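Local coordinates for DyP-type peroxidase (Pleurotus ostreatus PC15, PDB 6FSK), which probably uses heme b to oxidise dyes and other reducing substrates, including Mn(II), at the expense of hydrogen peroxide, at residues I348-I353 with I389-H394. The protein carries 1 engineered substitution. Numbering follows the deposited sequence.
Sequences IDNRRI and IDDGFH. With HEM (protoporphyrin IX containing Fe), chain C.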
ATOM      1  N   ILE A 348     -14.468   0.750  11.511  1.00 12.65           N
ATOM      2  CA  ILE A 348     -13.662   0.272  10.389  1.00 12.09           C
ATOM      3  C   ILE A 348     -12.180   0.222  10.748  1.00 12.04           C
ATOM      4  O   ILE A 348     -11.285   0.280   9.886  1.00 10.06           O
ATOM      5  CB  ILE A 348     -13.872   1.174   9.140  1.00 13.54           C
ATOM      6  CG1 ILE A 348     -13.559   2.639   9.413  1.00 15.69           C
ATOM      7  CG2 ILE A 348     -15.323   0.945   8.645  1.00 14.61           C
ATOM      8  CD1 ILE A 348     -13.554   3.511   8.130  1.00 15.53           C
ATOM      9  N   ASP A 349     -11.836   0.022  12.051  1.00 11.03           N
ATOM     10  CA  ASP A 349     -10.398  -0.166  12.401  1.00 11.70           C
ATOM     11  C   ASP A 349      -9.775  -1.367  11.697  1.00 10.86           C
ATOM     12  O   ASP A 349      -8.613  -1.289  11.372  1.00 11.06           O
ATOM     13  CB  ASP A 349     -10.214  -0.254  13.929  1.00 12.42           C
ATOM     14  CG  ASP A 349     -10.574   1.073  14.642  1.00 14.33           C
ATOM     15  OD1 ASP A 349     -10.919   2.074  14.024  1.00 13.25           O
ATOM     16  OD2 ASP A 349     -10.445   1.040  15.878  1.00 15.74           O
ATOM     17  N   ASN A 350     -10.582  -2.403  11.438  1.00 10.52           N
ATOM     18  CA  ASN A 350     -10.078  -3.548  10.715  1.00 10.95           C
ATOM     19  C   ASN A 350      -9.906  -3.327   9.242  1.00 10.84           C
ATOM     20  O   ASN A 350      -9.354  -4.196   8.590  1.00 11.72           O
ATOM     21  CB  ASN A 350     -10.919  -4.798  10.991  1.00 10.93           C
ATOM     22  CG  ASN A 350     -12.279  -4.768  10.321  1.00 13.74           C
ATOM     23  OD1 ASN A 350     -12.808  -3.721   9.910  1.00 14.82           O
ATOM     24  ND2 ASN A 350     -12.960  -5.905  10.404  1.00 16.21           N
ATOM     25  N   ARG A 351     -10.245  -2.192   8.717  1.00 10.89           N
ATOM     26  CA  ARG A 351     -10.009  -1.863   7.314  1.00 10.93           C
ATOM     27  C   ARG A 351      -8.769  -1.033   7.171  1.00 10.87           C
ATOM     28  O   ARG A 351      -8.378  -0.739   6.047  1.00 11.02           O
ATOM     29  CB  ARG A 351     -11.170  -1.060   6.807  1.00 10.90           C
ATOM     30  CG  ARG A 351     -12.544  -1.709   7.056  1.00 11.63           C
ATOM     31  CD  ARG A 351     -12.766  -2.842   6.138  1.00 14.72           C
ATOM     32  NE  ARG A 351     -14.090  -3.429   6.398  1.00 16.16           N
ATOM     33  CZ  ARG A 351     -14.366  -4.716   6.395  1.00 14.62           C
ATOM     34  NH1 ARG A 351     -13.405  -5.616   6.292  1.00 14.44           N
ATOM     35  NH2 ARG A 351     -15.606  -5.113   6.568  1.00 17.92           N
ATOM     36  N   ARG A 352      -8.083  -0.710   8.257  1.00 10.47           N
ATOM     37  CA  ARG A 352      -6.925   0.164   8.177  1.00  9.01           C
ATOM     38  C   ARG A 352      -5.704  -0.636   7.772  1.00  9.83           C
ATOM     39  O   ARG A 352      -5.562  -1.820   8.111  1.00  9.45           O
ATOM     40  CB  ARG A 352      -6.670   0.900   9.520  1.00 10.15           C
ATOM     41  CG  ARG A 352      -7.881   1.705   9.940  1.00 10.06           C
ATOM     42  CD  ARG A 352      -8.342   2.750   8.997  1.00  9.08           C
ATOM     43  NE  ARG A 352      -7.300   3.735   8.638  1.00  9.72           N
ATOM     44  CZ  ARG A 352      -6.981   4.791   9.323  1.00 10.60           C
ATOM     45  NH1 ARG A 352      -7.545   5.050  10.544  1.00 12.92           N
ATOM     46  NH2 ARG A 352      -6.032   5.582   8.880  1.00 11.58           N
ATOM     47  N   ILE A 353      -4.797   0.052   7.066  1.00  9.04           N
ATOM     48  CA  ILE A 353      -3.535  -0.520   6.633  1.00  9.05           C
ATOM     49  C   ILE A 353      -2.438   0.455   6.799  1.00  8.82           C
ATOM     50  O   ILE A 353      -2.645   1.678   6.745  1.00  9.90           O
ATOM     51  CB  ILE A 353      -3.598  -0.992   5.127  1.00  8.98           C
ATOM     52  CG1 ILE A 353      -3.904   0.210   4.183  1.00  9.53           C
ATOM     53  CG2 ILE A 353      -4.585  -2.105   4.938  1.00 10.14           C
ATOM     54  CD1 ILE A 353      -3.797  -0.170   2.718  1.00  8.79           C
ATOM     55  N   ILE A 389      -5.494  -9.503   5.742  1.00 10.21           N
ATOM     56  CA  ILE A 389      -5.657  -9.128   4.289  1.00 10.12           C
ATOM     57  C   ILE A 389      -7.123  -9.211   3.900  1.00 10.96           C
ATOM     58  O   ILE A 389      -7.678  -8.333   3.181  1.00 10.06           O
ATOM     59  CB  ILE A 389      -4.782 -10.030   3.404  1.00  9.76           C
ATOM     60  CG1 ILE A 389      -3.335  -9.919   3.822  1.00  9.28           C
ATOM     61  CG2 ILE A 389      -4.931  -9.632   1.911  1.00 10.03           C
ATOM     62  CD1 ILE A 389      -2.419 -10.849   3.005  1.00 10.21           C
ATOM     63  N   ASP A 390      -7.827 -10.205   4.478  1.00 10.89           N
ATOM     64  CA  ASP A 390      -9.249 -10.365   4.206  1.00 10.54           C
ATOM     65  C   ASP A 390     -10.019  -9.085   4.624  1.00 11.06           C
ATOM     66  O   ASP A 390     -10.845  -8.574   3.857  1.00 11.73           O
ATOM     67  CB  ASP A 390      -9.865 -11.493   4.968  1.00 11.11           C
ATOM     68  CG  ASP A 390      -9.416 -12.868   4.492  1.00 11.96           C
ATOM     69  OD1 ASP A 390      -8.890 -13.016   3.382  1.00 13.85           O
ATOM     70  OD2 ASP A 390      -9.682 -13.856   5.315  1.00 13.23           O
ATOM     71  N   ASP A 391      -9.656  -8.514   5.757  1.00 10.40           N
ATOM     72  CA  ASP A 391     -10.362  -7.325   6.259  1.00 11.76           C
ATOM     73  C   ASP A 391      -9.836  -6.049   5.666  1.00  9.68           C
ATOM     74  O   ASP A 391     -10.578  -5.034   5.545  1.00 10.62           O
ATOM     75  CB  ASP A 391     -10.227  -7.149   7.787  1.00 10.73           C
ATOM     76  CG  ASP A 391     -10.968  -8.203   8.621  1.00 14.31           C
ATOM     77  OD1 ASP A 391     -11.798  -8.958   8.120  1.00 15.12           O
ATOM     78  OD2 ASP A 391     -10.677  -8.241   9.860  1.00 15.17           O
ATOM     79  N   GLY A 392      -8.544  -6.021   5.318  1.00  9.33           N
ATOM     80  CA  GLY A 392      -7.840  -4.873   4.835  1.00  9.50           C
ATOM     81  C   GLY A 392      -7.708  -4.765   3.328  1.00  8.67           C
ATOM     82  O   GLY A 392      -8.651  -4.551   2.613  1.00  9.64           O
ATOM     83  N   PHE A 393      -6.468  -5.029   2.897  1.00 10.06           N
ATOM     84  CA  PHE A 393      -6.179  -4.866   1.475  1.00  8.68           C
ATOM     85  C   PHE A 393      -7.218  -5.481   0.543  1.00  8.56           C
ATOM     86  O   PHE A 393      -7.682  -4.846  -0.387  1.00  8.65           O
ATOM     87  CB  PHE A 393      -4.800  -5.444   1.136  1.00  9.28           C
ATOM     88  CG  PHE A 393      -4.593  -5.522  -0.358  1.00  8.79           C
ATOM     89  CD1 PHE A 393      -4.217  -4.351  -1.057  1.00  8.74           C
ATOM     90  CD2 PHE A 393      -4.821  -6.711  -1.041  1.00  9.08           C
ATOM     91  CE1 PHE A 393      -4.126  -4.382  -2.446  1.00 10.10           C
ATOM     92  CE2 PHE A 393      -4.716  -6.745  -2.455  1.00  9.81           C
ATOM     93  CZ  PHE A 393      -4.369  -5.566  -3.138  1.00  9.64           C
ATOM     94  N   HIS A 394      -7.572  -6.763   0.717  1.00  9.37           N
ATOM     95  CA  HIS A 394      -8.500  -7.367  -0.234  1.00  9.80           C
ATOM     96  C   HIS A 394      -9.857  -6.657  -0.235  1.00 10.17           C
ATOM     97  O   HIS A 394     -10.442  -6.488  -1.306  1.00  9.80           O
ATOM     98  CB  HIS A 394      -8.671  -8.861   0.132  1.00 10.08           C
ATOM     99  CG  HIS A 394      -9.582  -9.604  -0.801  1.00 11.51           C
ATOM    100  ND1 HIS A 394     -10.960  -9.450  -0.803  1.00 14.54           N
ATOM    101  CD2 HIS A 394      -9.290 -10.476  -1.785  1.00 11.49           C
ATOM    102  CE1 HIS A 394     -11.474 -10.260  -1.722  1.00 13.65           C
ATOM    103  NE2 HIS A 394     -10.466 -10.830  -2.374  1.00 17.13           N
TER
HETATM  104  CHA HEM C 501      -3.586   7.227  -0.019  1.00  9.86           C
HETATM  105  CHB HEM C 501      -1.620   7.099  -4.419  1.00  8.76           C
HETATM  106  CHC HEM C 501      -2.400   2.350  -4.557  1.00  8.84           C
HETATM  107  CHD HEM C 501      -4.659   2.510  -0.273  1.00  8.61           C
HETATM  108  C1A HEM C 501      -2.968   7.647  -1.198  1.00  9.30           C
HETATM  109  C2A HEM C 501      -2.553   8.980  -1.504  1.00  9.75           C
HETATM  110  C3A HEM C 501      -1.961   8.943  -2.707  1.00  9.96           C
HETATM  111  C4A HEM C 501      -2.084   7.597  -3.177  1.00  9.12           C
HETATM  112  CMA HEM C 501      -1.424  10.103  -3.473  1.00 10.35           C
HETATM  113  CAA HEM C 501      -2.789  10.193  -0.618  1.00  9.79           C
HETATM  114  CBA HEM C 501      -1.685  10.582   0.357  1.00 11.28           C
HETATM  115  CGA HEM C 501      -1.532   9.602   1.490  1.00 12.05           C
HETATM  116  O1A HEM C 501      -2.345   9.589   2.417  1.00 12.34           O
HETATM  117  O2A HEM C 501      -0.539   8.831   1.466  1.00 13.22           O
HETATM  118  C1B HEM C 501      -1.650   5.782  -4.886  1.00 10.33           C
HETATM  119  C2B HEM C 501      -1.104   5.312  -6.076  1.00 10.51           C
HETATM  120  C3B HEM C 501      -1.270   3.964  -6.145  1.00  8.52           C
HETATM  121  C4B HEM C 501      -1.995   3.623  -4.912  1.00  8.47           C
HETATM  122  CMB HEM C 501      -0.466   6.157  -7.150  1.00 11.73           C
HETATM  123  CAB HEM C 501      -0.925   2.941  -7.156  1.00  9.00           C
HETATM  124  CBB HEM C 501       0.018   3.111  -8.057  1.00  8.64           C
HETATM  125  C1C HEM C 501      -3.143   1.936  -3.495  1.00  8.59           C
HETATM  126  C2C HEM C 501      -3.662   0.666  -3.208  1.00  9.24           C
HETATM  127  C3C HEM C 501      -4.329   0.687  -2.018  1.00  9.19           C
HETATM  128  C4C HEM C 501      -4.163   2.023  -1.499  1.00  7.88           C
HETATM  129  CMC HEM C 501      -3.463  -0.534  -4.095  1.00 10.22           C
HETATM  130  CAC HEM C 501      -5.131  -0.332  -1.286  1.00  8.70           C
HETATM  131  CBC HEM C 501      -5.775  -1.352  -1.889  1.00  9.94           C
HETATM  132  C1D HEM C 501      -4.477   3.827   0.159  1.00  8.40           C
HETATM  133  C2D HEM C 501      -4.873   4.222   1.546  1.00  8.41           C
HETATM  134  C3D HEM C 501      -4.516   5.561   1.615  1.00  8.91           C
HETATM  135  C4D HEM C 501      -4.012   5.914   0.298  1.00  9.28           C
HETATM  136  CMD HEM C 501      -5.450   3.387   2.618  1.00  8.16           C
HETATM  137  CAD HEM C 501      -4.737   6.527   2.773  1.00  9.28           C
HETATM  138  CBD HEM C 501      -6.102   7.139   2.779  1.00  9.78           C
HETATM  139  CGD HEM C 501      -6.328   7.984   4.008  1.00  9.52           C
HETATM  140  O1D HEM C 501      -6.762   9.135   3.752  1.00 10.65           O
HETATM  141  O2D HEM C 501      -5.996   7.581   5.104  1.00 11.04           O
HETATM  142  NA  HEM C 501      -2.778   6.790  -2.283  1.00  9.36           N
HETATM  143  NB  HEM C 501      -2.261   4.770  -4.224  1.00  8.58           N
HETATM  144  NC  HEM C 501      -3.584   2.806  -2.467  1.00  8.57           N
HETATM  145  ND  HEM C 501      -4.051   4.876  -0.546  1.00  8.41           N
HETATM  146 FE   HEM C 501      -3.240   4.840  -2.403  1.00  9.01          FE
HETATM  147  O   HOH W   1     -13.589  -8.618   6.151  1.00 29.62           O
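R351 grips D391 through the backbone carbonyl of D391, not its carboxylate. NH1 donates a nearly straight bond (163°) to D391 O, 3.0 Å away, reaching a lone pair in the carbonyl plane. A bend at chi2 (-74°) turns CD back toward the partner segment, although CB points away from it. The same NH1 gives a second hydrogen to a water, which donates to D391 OD1 at 2.7 Å, linking the opposite charges without direct contact. The carboxylate's other oxygen is salt-bridged to R226, and the R351 guanidinium makes a cation-pi contact with F395. An alanine at R351 would probably leave D391 O without this donor and the bridging water without one of its partners. N350 crosses the D391 side chain at about a right angle, its CB and ND2 against D391 OD2, amide and carboxylate planes 53° apart; its backbone O lies 3.2 Å from D391 CB. Further in, I353 sets CG2 4.0 Å from F393 N, next to G392 at the N-cap of helix 393-401. I353 CD1 meets heme CMD at 3.9 Å, while F393 CD1 lies 3.5 Å from heme CBC. The contact joins the loop entering edge strand 354-360 to a helix start at the DyP-type peroxidase heme pocket.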